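Local coordinates for protein halorhodopsin (Halobacterium salinarum, PDB 2JAF) that pumps chloride ions across the membrane of a halophilic archaeon, using light absorbed by its bound retinal chromophore, at residues 33-44 / 70-81; 80-89 / 101-109. The protein carries 2 engineered substitutions. All coordinates share one frame; numbering follows the deposited sequence. Where two conformers were deposited one is given.

Contact 1 of 2, residues 33-44 / 70-81. With PLM (palmitic acid), chain D.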
loop_
_atom_site.group_PDB
_atom_site.type_symbol
_atom_site.label_atom_id
_atom_site.label_comp_id
_atom_site.label_asym_id
_atom_site.label_seq_id
_atom_site.Cartn_x
_atom_site.Cartn_y
_atom_site.Cartn_z
ATOM N N LEU A 33 9.800 1.935 25.002
ATOM C CA LEU A 33 8.543 1.751 24.290
ATOM C C LEU A 33 7.378 2.443 25.002
ATOM O O LEU A 33 6.608 3.175 24.378
ATOM C CB LEU A 33 8.246 0.256 24.136
ATOM C CG LEU A 33 9.381 -0.572 23.528
ATOM C CD1 LEU A 33 8.978 -2.043 23.492
ATOM C CD2 LEU A 33 9.703 -0.063 22.125
ATOM N N TRP A 34 7.246 2.219 26.305
ATOM C CA TRP A 34 6.160 2.844 27.058
ATOM C C TRP A 34 6.248 4.360 27.038
ATOM O O TRP A 34 5.226 5.044 27.006
ATOM C CB TRP A 34 6.154 2.365 28.512
ATOM C CG TRP A 34 5.548 1.009 28.686
ATOM C CD1 TRP A 34 6.182 -0.125 29.110
ATOM C CD2 TRP A 34 4.189 0.637 28.426
ATOM N NE1 TRP A 34 5.299 -1.183 29.127
ATOM C CE2 TRP A 34 4.070 -0.743 28.712
ATOM C CE3 TRP A 34 3.058 1.334 27.978
ATOM C CZ2 TRP A 34 2.864 -1.440 28.564
ATOM C CZ3 TRP A 34 1.858 0.640 27.831
ATOM C CH2 TRP A 34 1.773 -0.735 28.124
ATOM N N VAL A 35 7.468 4.882 27.053
ATOM C CA VAL A 35 7.660 6.325 27.046
ATOM C C VAL A 35 6.978 6.955 25.834
ATOM O O VAL A 35 6.353 8.008 25.952
ATOM C CB VAL A 35 9.167 6.701 27.048
ATOM C CG1 VAL A 35 9.849 6.169 25.798
ATOM C CG2 VAL A 35 9.323 8.212 27.123
ATOM N N ASN A 36 7.072 6.319 24.667
ATOM C CA ASN A 36 6.443 6.911 23.496
ATOM C C ASN A 36 4.959 6.635 23.346
ATOM O O ASN A 36 4.272 7.328 22.602
ATOM C CB ASN A 36 7.210 6.558 22.217
ATOM C CG ASN A 36 8.401 7.478 22.007
ATOM O OD1 ASN A 36 8.518 8.509 22.678
ATOM N ND2 ASN A 36 9.279 7.127 21.079
ATOM N N VAL A 37 4.448 5.627 24.043
ATOM C CA VAL A 37 3.015 5.390 23.985
ATOM C C VAL A 37 2.418 6.608 24.692
ATOM O O VAL A 37 1.423 7.182 24.252
ATOM C CB VAL A 37 2.613 4.103 24.739
ATOM C CG1 VAL A 37 1.103 4.076 24.955
ATOM C CG2 VAL A 37 3.035 2.879 23.936
ATOM N N ALA A 38 3.058 7.017 25.783
ATOM C CA ALA A 38 2.592 8.171 26.544
ATOM C C ALA A 38 2.788 9.476 25.775
ATOM O O ALA A 38 1.870 10.292 25.679
ATOM C CB ALA A 38 3.314 8.244 27.878
ATOM N N LEU A 39 3.982 9.678 25.229
ATOM C CA LEU A 39 4.250 10.911 24.496
ATOM C C LEU A 39 3.384 11.035 23.247
ATOM O O LEU A 39 2.899 12.122 22.933
ATOM C CB LEU A 39 5.741 11.009 24.141
ATOM C CG LEU A 39 6.675 11.182 25.346
ATOM C CD1 LEU A 39 8.123 11.344 24.878
ATOM C CD2 LEU A 39 6.238 12.407 26.151
ATOM N N ALA A 40 3.183 9.932 22.532
ATOM C CA ALA A 40 2.348 9.974 21.339
ATOM C C ALA A 40 0.905 10.255 21.778
ATOM O O ALA A 40 0.157 10.946 21.085
ATOM C CB ALA A 40 2.434 8.646 20.587
ATOM N N GLY A 41 0.530 9.724 22.939
ATOM C CA GLY A 41 -0.810 9.947 23.458
ATOM C C GLY A 41 -1.008 11.416 23.798
ATOM O O GLY A 41 -2.044 12.003 23.497
ATOM N N ILE A 42 -0.006 12.013 24.431
ATOM C CA ILE A 42 -0.071 13.425 24.792
ATOM C C ILE A 42 -0.092 14.306 23.540
ATOM O O ILE A 42 -0.817 15.304 23.483
ATOM C CB ILE A 42 1.127 13.812 25.688
ATOM C CG1 ILE A 42 1.033 13.055 27.014
ATOM C CG2 ILE A 42 1.151 15.322 25.932
ATOM C CD1 ILE A 42 2.195 13.302 27.943
ATOM N N ALA A 43 0.691 13.936 22.530
ATOM C CA ALA A 43 0.738 14.711 21.293
ATOM C C ALA A 43 -0.640 14.767 20.641
ATOM O O ALA A 43 -1.105 15.836 20.234
ATOM C CB ALA A 43 1.752 14.100 20.322
ATOM N N ILE A 44 -1.288 13.610 20.536
ATOM C CA ILE A 44 -2.613 13.528 19.937
ATOM C C ILE A 44 -3.561 14.500 20.630
ATOM O O ILE A 44 -4.244 15.286 19.977
ATOM C CB ILE A 44 -3.190 12.103 20.051
ATOM C CG1 ILE A 44 -2.362 11.144 19.193
ATOM C CG2 ILE A 44 -4.653 12.093 19.608
ATOM C CD1 ILE A 44 -2.742 9.690 19.349
ATOM N N PRO A 70 1.042 10.903 15.080
ATOM C CA PRO A 70 1.184 10.231 16.374
ATOM C C PRO A 70 0.233 9.039 16.515
ATOM O O PRO A 70 0.480 8.135 17.313
ATOM C CB PRO A 70 0.898 11.347 17.378
ATOM C CG PRO A 70 -0.056 12.237 16.634
ATOM C CD PRO A 70 0.557 12.285 15.257
ATOM N N LEU A 71 -0.846 9.035 15.732
ATOM C CA LEU A 71 -1.799 7.926 15.767
ATOM C C LEU A 71 -1.120 6.661 15.235
ATOM O O LEU A 71 -1.230 5.590 15.833
ATOM C CB LEU A 71 -3.033 8.249 14.927
ATOM C CG LEU A 71 -4.072 9.146 15.604
ATOM C CD1 LEU A 71 -5.135 9.559 14.597
ATOM C CD2 LEU A 71 -4.696 8.391 16.773
ATOM N N VAL A 72 -0.417 6.794 14.113
ATOM C CA VAL A 72 0.297 5.654 13.531
ATOM C C VAL A 72 1.431 5.248 14.474
ATOM O O VAL A 72 1.726 4.059 14.650
ATOM C CB VAL A 72 0.899 6.011 12.148
ATOM C CG1 VAL A 72 1.676 4.806 11.577
ATOM C CG2 VAL A 72 -0.213 6.432 11.195
ATOM N N SER A 73 2.065 6.243 15.089
ATOM C CA SER A 73 3.163 5.985 16.015
ATOM C C SER A 73 2.717 5.124 17.200
ATOM O O SER A 73 3.383 4.151 17.545
ATOM C CB SER A 73 3.741 7.307 16.531
ATOM O OG SER A 73 4.859 7.082 17.371
ATOM N N ILE A 74 1.593 5.474 17.824
ATOM C CA ILE A 74 1.112 4.692 18.963
ATOM C C ILE A 74 0.873 3.257 18.530
ATOM O O ILE A 74 1.192 2.316 19.260
ATOM C CB ILE A 74 -0.205 5.246 19.547
ATOM C CG1 ILE A 74 0.017 6.651 20.092
ATOM C CG2 ILE A 74 -0.695 4.327 20.664
ATOM C CD1 ILE A 74 -1.213 7.260 20.733
ATOM N N SER A 75 0.308 3.094 17.338
ATOM C CA SER A 75 0.037 1.768 16.795
ATOM C C SER A 75 1.332 0.970 16.712
ATOM O O SER A 75 1.369 -0.211 17.052
ATOM C CB SER A 75 -0.569 1.881 15.396
ATOM O OG SER A 75 -0.645 0.610 14.771
ATOM N N SER A 76 2.396 1.627 16.264
ATOM C CA SER A 76 3.688 0.968 16.128
ATOM C C SER A 76 4.200 0.468 17.476
ATOM O O SER A 76 4.594 -0.691 17.611
ATOM C CB SER A 76 4.717 1.922 15.522
ATOM O OG SER A 76 5.971 1.274 15.379
ATOM N N TYR A 77 4.185 1.337 18.477
ATOM C CA TYR A 77 4.667 0.958 19.786
ATOM C C TYR A 77 3.834 -0.142 20.452
ATOM O O TYR A 77 4.376 -0.960 21.194
ATOM C CB TYR A 77 4.795 2.203 20.668
ATOM C CG TYR A 77 6.036 3.001 20.311
ATOM C CD1 TYR A 77 7.303 2.579 20.727
ATOM C CD2 TYR A 77 5.954 4.125 19.488
ATOM C CE1 TYR A 77 8.461 3.255 20.327
ATOM C CE2 TYR A 77 7.107 4.806 19.080
ATOM C CZ TYR A 77 8.351 4.365 19.500
ATOM O OH TYR A 77 9.487 5.021 19.075
ATOM N N LEU A 78 2.536 -0.175 20.176
ATOM C CA LEU A 78 1.682 -1.228 20.730
ATOM C C LEU A 78 2.086 -2.557 20.088
ATOM O O LEU A 78 2.103 -3.598 20.743
ATOM C CB LEU A 78 0.207 -0.950 20.422
ATOM C CG LEU A 78 -0.403 0.314 21.024
ATOM C CD1 LEU A 78 -1.842 0.464 20.532
ATOM C CD2 LEU A 78 -0.351 0.236 22.549
ATOM N N GLY A 79 2.398 -2.514 18.799
ATOM C CA GLY A 79 2.811 -3.722 18.104
ATOM C C GLY A 79 4.071 -4.262 18.751
ATOM O O GLY A 79 4.201 -5.469 18.985
ATOM N N LEU A 80 5.001 -3.360 19.058
ATOM C CA LEU A 80 6.254 -3.752 19.692
ATOM C C LEU A 80 6.043 -4.243 21.124
ATOM O O LEU A 80 6.506 -5.318 21.498
ATOM C CB LEU A 80 7.233 -2.572 19.698
ATOM C CG LEU A 80 7.626 -2.016 18.325
ATOM C CD1 LEU A 80 8.579 -0.832 18.499
ATOM C CD2 LEU A 80 8.278 -3.112 17.493
ATOM N N LEU A 81 5.349 -3.444 21.927
ATOM C CA LEU A 81 5.093 -3.807 23.316
ATOM C C LEU A 81 4.427 -5.170 23.442
ATOM O O LEU A 81 4.818 -5.992 24.280
ATOM C CB LEU A 81 4.213 -2.739 23.981
ATOM C CG LEU A 81 4.945 -1.518 24.548
ATOM C CD1 LEU A 81 3.942 -0.482 25.035
ATOM C CD2 LEU A 81 5.850 -1.963 25.689
HETATM C C1 PLM D . 1.190 -2.043 13.542
HETATM O O1 PLM D . 0.794 -2.932 14.316
HETATM O O2 PLM D . 1.382 -0.867 13.924
HETATM C C2 PLM D . 1.442 -2.439 12.098
HETATM C C3 PLM D . 0.809 -1.544 11.038
HETATM C C4 PLM D . 1.198 -2.091 9.673
HETATM C C5 PLM D . 0.589 -1.236 8.583
HETATM C C6 PLM D . 1.614 -0.714 7.606
HETATM C C7 PLM D . 0.814 -0.148 6.451
HETATM C C8 PLM D . 1.699 0.422 5.367
HETATM C C9 PLM D . 0.824 0.996 4.266
HETATM C CA PLM D . 1.667 1.555 3.135
HETATM C CB PLM D . 1.025 2.512 2.140
HETATM C CC PLM D . 0.493 3.830 2.678
HETATM C CD PLM D . -0.045 4.641 1.514
HETATM C CE PLM D . -0.583 5.991 1.989
HETATM C CF PLM D . -1.307 6.654 0.825
HETATM C CG PLM D . -1.855 8.010 1.241
#
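Leu81 lies against Trp34 where two neighbouring transmembrane helices of the seven-helix retinal-protein fold, 27-50 and 58-82, run antiparallel, their segment axes 8.8 Å apart at closest and 160° between directions. The methyl CD1 of Leu81 sits squarely over the indole, 3.4 Å from the centroid of the six-membered ring of Trp34, while its other methyl, CD2, reaches the pyrrole side and touches Trp34 NE1 at 3.6 Å. Leu33 CB packs on that same CD2, and Val37 CG2, turned anti to its carbonyl carbon, bridges Leu81 CD1 and Tyr77 CB. One turn on, Ile74 is a knob in the hole formed by Val37, Ala40, Gly41 and Ile44. At the far end Ile44 lays CG1 on the ring of Pro70, 3.6 Å from Pro70 CG.

Polar chemistry gathers at Tyr77. The CB of Asn36 covers one face of the phenol, and its amide, turned 77° from the ring, gives a hydrogen bond to the hydroxyl. That hydroxyl also bonds to Asp238, so more than one partner holds the buried group, and Asn36 ND2 is shared with Ser235 O. On the outer flank Phe160 of a second subunit packs on Leu81, and Ser75 OG, in one of its two conformers, tentatively bonds to O2 of a palmitic acid. The Asn36 ND2 to Tyr77 OH bond spans 2.9 Å, with Tyr77 OH 4° out of the amide plane.

Contact 2 of 2, residues 80-89 / 101-109. With PLM (palmitic acid), chain E.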
loop_
_atom_site.group_PDB
_atom_site.type_symbol
_atom_site.label_atom_id
_atom_site.label_comp_id
_atom_site.label_asym_id
_atom_site.label_seq_id
_atom_site.Cartn_x
_atom_site.Cartn_y
_atom_site.Cartn_z
ATOM N N LEU A 80 5.001 -3.360 19.058
ATOM C CA LEU A 80 6.254 -3.752 19.692
ATOM C C LEU A 80 6.043 -4.243 21.124
ATOM O O LEU A 80 6.506 -5.318 21.498
ATOM C CB LEU A 80 7.233 -2.572 19.698
ATOM C CG LEU A 80 7.626 -2.016 18.325
ATOM C CD1 LEU A 80 8.579 -0.832 18.499
ATOM C CD2 LEU A 80 8.278 -3.112 17.493
ATOM N N LEU A 81 5.349 -3.444 21.927
ATOM C CA LEU A 81 5.093 -3.807 23.316
ATOM C C LEU A 81 4.427 -5.170 23.442
ATOM O O LEU A 81 4.818 -5.992 24.280
ATOM C CB LEU A 81 4.213 -2.739 23.981
ATOM C CG LEU A 81 4.945 -1.518 24.548
ATOM C CD1 LEU A 81 3.942 -0.482 25.035
ATOM C CD2 LEU A 81 5.850 -1.963 25.689
ATOM N N SER A 82 3.427 -5.410 22.600
ATOM C CA SER A 82 2.687 -6.668 22.625
ATOM C C SER A 82 3.492 -7.857 22.109
ATOM O O SER A 82 3.119 -9.009 22.339
ATOM C CB SER A 82 1.422 -6.542 21.784
ATOM O OG SER A 82 1.740 -6.580 20.405
ATOM N N GLY A 83 4.585 -7.581 21.403
ATOM C CA GLY A 83 5.393 -8.659 20.856
ATOM C C GLY A 83 4.911 -9.094 19.480
ATOM O O GLY A 83 5.553 -9.906 18.819
ATOM N N LEU A 84 3.782 -8.549 19.034
ATOM C CA LEU A 84 3.234 -8.910 17.727
ATOM C C LEU A 84 4.228 -8.666 16.596
ATOM O O LEU A 84 4.399 -9.508 15.715
ATOM C CB LEU A 84 1.952 -8.112 17.446
ATOM C CG LEU A 84 1.335 -8.318 16.053
ATOM C CD1 LEU A 84 0.773 -9.729 15.951
ATOM C CD2 LEU A 84 0.222 -7.295 15.809
ATOM N N THR A 85 4.896 -7.516 16.633
ATOM C CA THR A 85 5.839 -7.160 15.581
ATOM C C THR A 85 7.311 -7.176 16.005
ATOM O O THR A 85 8.107 -6.342 15.566
ATOM C CB THR A 85 5.479 -5.778 14.987
ATOM O OG1 THR A 85 5.434 -4.804 16.034
ATOM C CG2 THR A 85 4.116 -5.832 14.307
ATOM N N VAL A 86 7.660 -8.134 16.859
ATOM C CA VAL A 86 9.031 -8.303 17.327
ATOM C C VAL A 86 9.367 -9.766 17.101
ATOM O O VAL A 86 8.524 -10.632 17.314
ATOM C CB VAL A 86 9.180 -7.995 18.834
ATOM C CG1 VAL A 86 10.639 -8.161 19.255
ATOM C CG2 VAL A 86 8.715 -6.583 19.130
ATOM N N GLY A 87 10.586 -10.044 16.655
ATOM C CA GLY A 87 10.973 -11.423 16.417
ATOM C C GLY A 87 12.458 -11.656 16.611
ATOM O O GLY A 87 13.232 -10.711 16.732
ATOM N N MET A 88 12.855 -12.923 16.652
ATOM C CA MET A 88 14.259 -13.268 16.823
ATOM C C MET A 88 14.806 -13.663 15.460
ATOM O O MET A 88 14.217 -14.491 14.763
ATOM C CB MET A 88 14.412 -14.426 17.815
ATOM C CG MET A 88 13.987 -14.095 19.239
ATOM S SD MET A 88 14.858 -12.684 19.962
ATOM C CE MET A 88 16.545 -13.235 19.906
ATOM N N ILE A 89 15.920 -13.052 15.076
ATOM C CA ILE A 89 16.539 -13.325 13.782
ATOM C C ILE A 89 17.965 -13.824 13.983
ATOM O O ILE A 89 18.715 -13.264 14.774
ATOM C CB ILE A 89 16.603 -12.047 12.904
ATOM C CG1 ILE A 89 15.232 -11.352 12.852
ATOM C CG2 ILE A 89 17.057 -12.417 11.499
ATOM C CD1 ILE A 89 14.143 -12.160 12.192
ATOM N N MET A 101 21.015 -15.391 17.996
ATOM C CA MET A 101 19.687 -14.856 17.717
ATOM C C MET A 101 19.609 -13.464 18.322
ATOM O O MET A 101 19.951 -13.273 19.491
ATOM C CB MET A 101 18.607 -15.729 18.356
ATOM C CG MET A 101 18.618 -17.164 17.903
ATOM S SD MET A 101 18.299 -17.298 16.153
ATOM C CE MET A 101 16.523 -17.310 16.140
ATOM N N VAL A 102 19.168 -12.489 17.537
ATOM C CA VAL A 102 19.051 -11.131 18.046
ATOM C C VAL A 102 17.608 -10.657 17.939
ATOM O O VAL A 102 16.870 -11.067 17.043
ATOM C CB VAL A 102 19.970 -10.146 17.279
ATOM C CG1 VAL A 102 21.414 -10.620 17.354
ATOM C CG2 VAL A 102 19.515 -10.013 15.844
ATOM N N ARG A 103 17.210 -9.798 18.870
ATOM C CA ARG A 103 15.860 -9.257 18.896
ATOM C C ARG A 103 15.710 -8.165 17.841
ATOM O O ARG A 103 16.416 -7.151 17.877
ATOM C CB ARG A 103 15.572 -8.698 20.295
ATOM C CG ARG A 103 14.213 -8.052 20.473
ATOM C CD ARG A 103 14.087 -7.487 21.885
ATOM N NE ARG A 103 13.930 -8.540 22.881
ATOM C CZ ARG A 103 12.756 -8.956 23.347
ATOM N NH1 ARG A 103 11.631 -8.401 22.910
ATOM N NH2 ARG A 103 12.708 -9.924 24.250
ATOM N N SER A 104 14.786 -8.374 16.904
ATOM C CA SER A 104 14.539 -7.412 15.834
ATOM C C SER A 104 13.175 -6.746 15.969
ATOM O O SER A 104 12.144 -7.405 15.875
ATOM C CB SER A 104 14.625 -8.108 14.471
ATOM O OG SER A 104 14.271 -7.218 13.424
ATOM N N GLN A 105 13.175 -5.437 16.197
ATOM C CA GLN A 105 11.931 -4.682 16.324
ATOM C C GLN A 105 11.495 -4.335 14.907
ATOM O O GLN A 105 11.436 -3.165 14.529
ATOM C CB GLN A 105 12.162 -3.399 17.134
ATOM C CG GLN A 105 12.710 -3.631 18.540
ATOM C CD GLN A 105 12.834 -2.345 19.350
ATOM O OE1 GLN A 105 13.342 -1.335 18.862
ATOM N NE2 GLN A 105 12.383 -2.387 20.598
ATOM N N TRP A 106 11.191 -5.364 14.122
ATOM C CA TRP A 106 10.798 -5.162 12.734
ATOM C C TRP A 106 9.497 -4.394 12.543
ATOM O O TRP A 106 9.218 -3.900 11.450
ATOM C CB TRP A 106 10.743 -6.498 11.981
ATOM C CG TRP A 106 9.760 -7.503 12.492
ATOM C CD1 TRP A 106 10.018 -8.551 13.335
ATOM C CD2 TRP A 106 8.376 -7.603 12.141
ATOM N NE1 TRP A 106 8.882 -9.296 13.521
ATOM C CE2 TRP A 106 7.858 -8.738 12.801
ATOM C CE3 TRP A 106 7.522 -6.842 11.330
ATOM C CZ2 TRP A 106 6.523 -9.134 12.676
ATOM C CZ3 TRP A 106 6.195 -7.236 11.207
ATOM C CH2 TRP A 106 5.710 -8.373 11.878
ATOM N N GLY A 107 8.703 -4.293 13.605
ATOM C CA GLY A 107 7.468 -3.543 13.504
ATOM C C GLY A 107 7.768 -2.069 13.274
ATOM O O GLY A 107 6.945 -1.337 12.727
ATOM N N ARG A 108 8.944 -1.613 13.692
ATOM C CA ARG A 108 9.278 -0.208 13.464
ATOM C C ARG A 108 9.371 0.031 11.963
ATOM O O ARG A 108 8.756 0.950 11.423
ATOM C CB ARG A 108 10.620 0.158 14.104
ATOM C CG ARG A 108 10.630 0.294 15.615
ATOM C CD ARG A 108 12.005 0.786 16.081
ATOM N NE ARG A 108 12.145 0.871 17.530
ATOM C CZ ARG A 108 11.742 1.898 18.279
ATOM N NH1 ARG A 108 11.156 2.956 17.721
ATOM N NH2 ARG A 108 11.948 1.873 19.584
ATOM N N TYR A 109 10.139 -0.821 11.290
ATOM C CA TYR A 109 10.356 -0.696 9.858
ATOM C C TYR A 109 9.046 -0.791 9.090
ATOM O O TYR A 109 8.810 -0.035 8.144
ATOM C CB TYR A 109 11.365 -1.768 9.400
ATOM C CG TYR A 109 12.499 -1.970 10.396
ATOM C CD1 TYR A 109 13.046 -0.886 11.092
ATOM C CD2 TYR A 109 13.003 -3.242 10.668
ATOM C CE1 TYR A 109 14.060 -1.066 12.035
ATOM C CE2 TYR A 109 14.016 -3.432 11.610
ATOM C CZ TYR A 109 14.539 -2.339 12.291
ATOM O OH TYR A 109 15.531 -2.521 13.229
HETATM C C1 PLM E . 9.330 -12.711 11.424
HETATM O O1 PLM E . 8.849 -12.939 12.551
HETATM O O2 PLM E . 10.112 -13.505 10.857
HETATM C C2 PLM E . 8.935 -11.412 10.740
HETATM C C3 PLM E . 8.023 -11.479 9.517
HETATM C C4 PLM E . 7.758 -10.045 9.066
HETATM C C5 PLM E . 6.859 -9.889 7.853
HETATM C C6 PLM E . 5.384 -9.913 8.199
HETATM C C7 PLM E . 4.672 -8.614 7.864
HETATM C C8 PLM E . 3.200 -8.685 8.215
HETATM C C9 PLM E . 2.508 -7.381 7.848
HETATM C CA PLM E . 1.027 -7.402 8.179
HETATM C CB PLM E . 0.155 -6.261 7.675
HETATM C CC PLM E . 0.082 -6.088 6.167
HETATM C CD PLM E . -0.861 -4.955 5.814
HETATM C CE PLM E . -0.938 -4.773 4.299
HETATM C CF PLM E . -0.952 -3.278 4.004
HETATM C CG PLM E . -1.014 -3.008 2.510
#
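Gly87 and Ser104 pair through two backbone hydrogen bonds, as do Ile89 and Val102, making an antiparallel two-stranded hairpin in which Ser104 N meets Gly87 O at 2.8 Å and nearly straight, 172° at the hydrogen. Past the turn at Gln105, a single bent bond from Gly107 N to Thr85 O ties the start of helix 106-127 to the turn before strand 87-90. There Gly107 passes close to Thr85, its CA 3.3 Å from Thr85 CB.

Trp106 is sandwiched: the backbone of Thr85 lies over one face, and C2 of a palmitic acid lies over the other, 3.5 Å from Trp106 NE1. Bent at chi2 and chi3, the Met88 chain curls back so that CE meets Met101 CB at 3.6 Å. On the opposite side of the hairpin Ile89 CG1 rests on Ser104 CB, while Ser104 OG bonds to Glu219. Leu80 CD1 comes over a face of the Arg108 guanidinium, whose NE donates to Gln105 OE1 at 2.8 Å.

Backbone bonds thus set the register, whereas the buried Trp106 NE1 has no polar partner in the model and its indole is also packed by Leu149 and Met153.

How the contacts relate
Both contacts use helix 58-82 and share Leu80, which packs in both; Leu81 packs only in contact 1. Contact 1 is the deeper, its centre about 13 Å from the centre of the chain against about 17 Å for contact 2, whose hairpin brings Met88 and Met101 to the surface. Side chains make the first, mostly apolar and with one polar cluster; the second adds main-chain hydrogen bonds to its side-chain packing. They join directly: Tyr77 OH lies 3.0 Å from Arg108 NH1, a probable hydrogen bond, and Gly79 O lies 3.2 Å from Thr85 N, tying the helix to the turn that leads into the hairpin. Each also touches the second subunit and a palmitic acid.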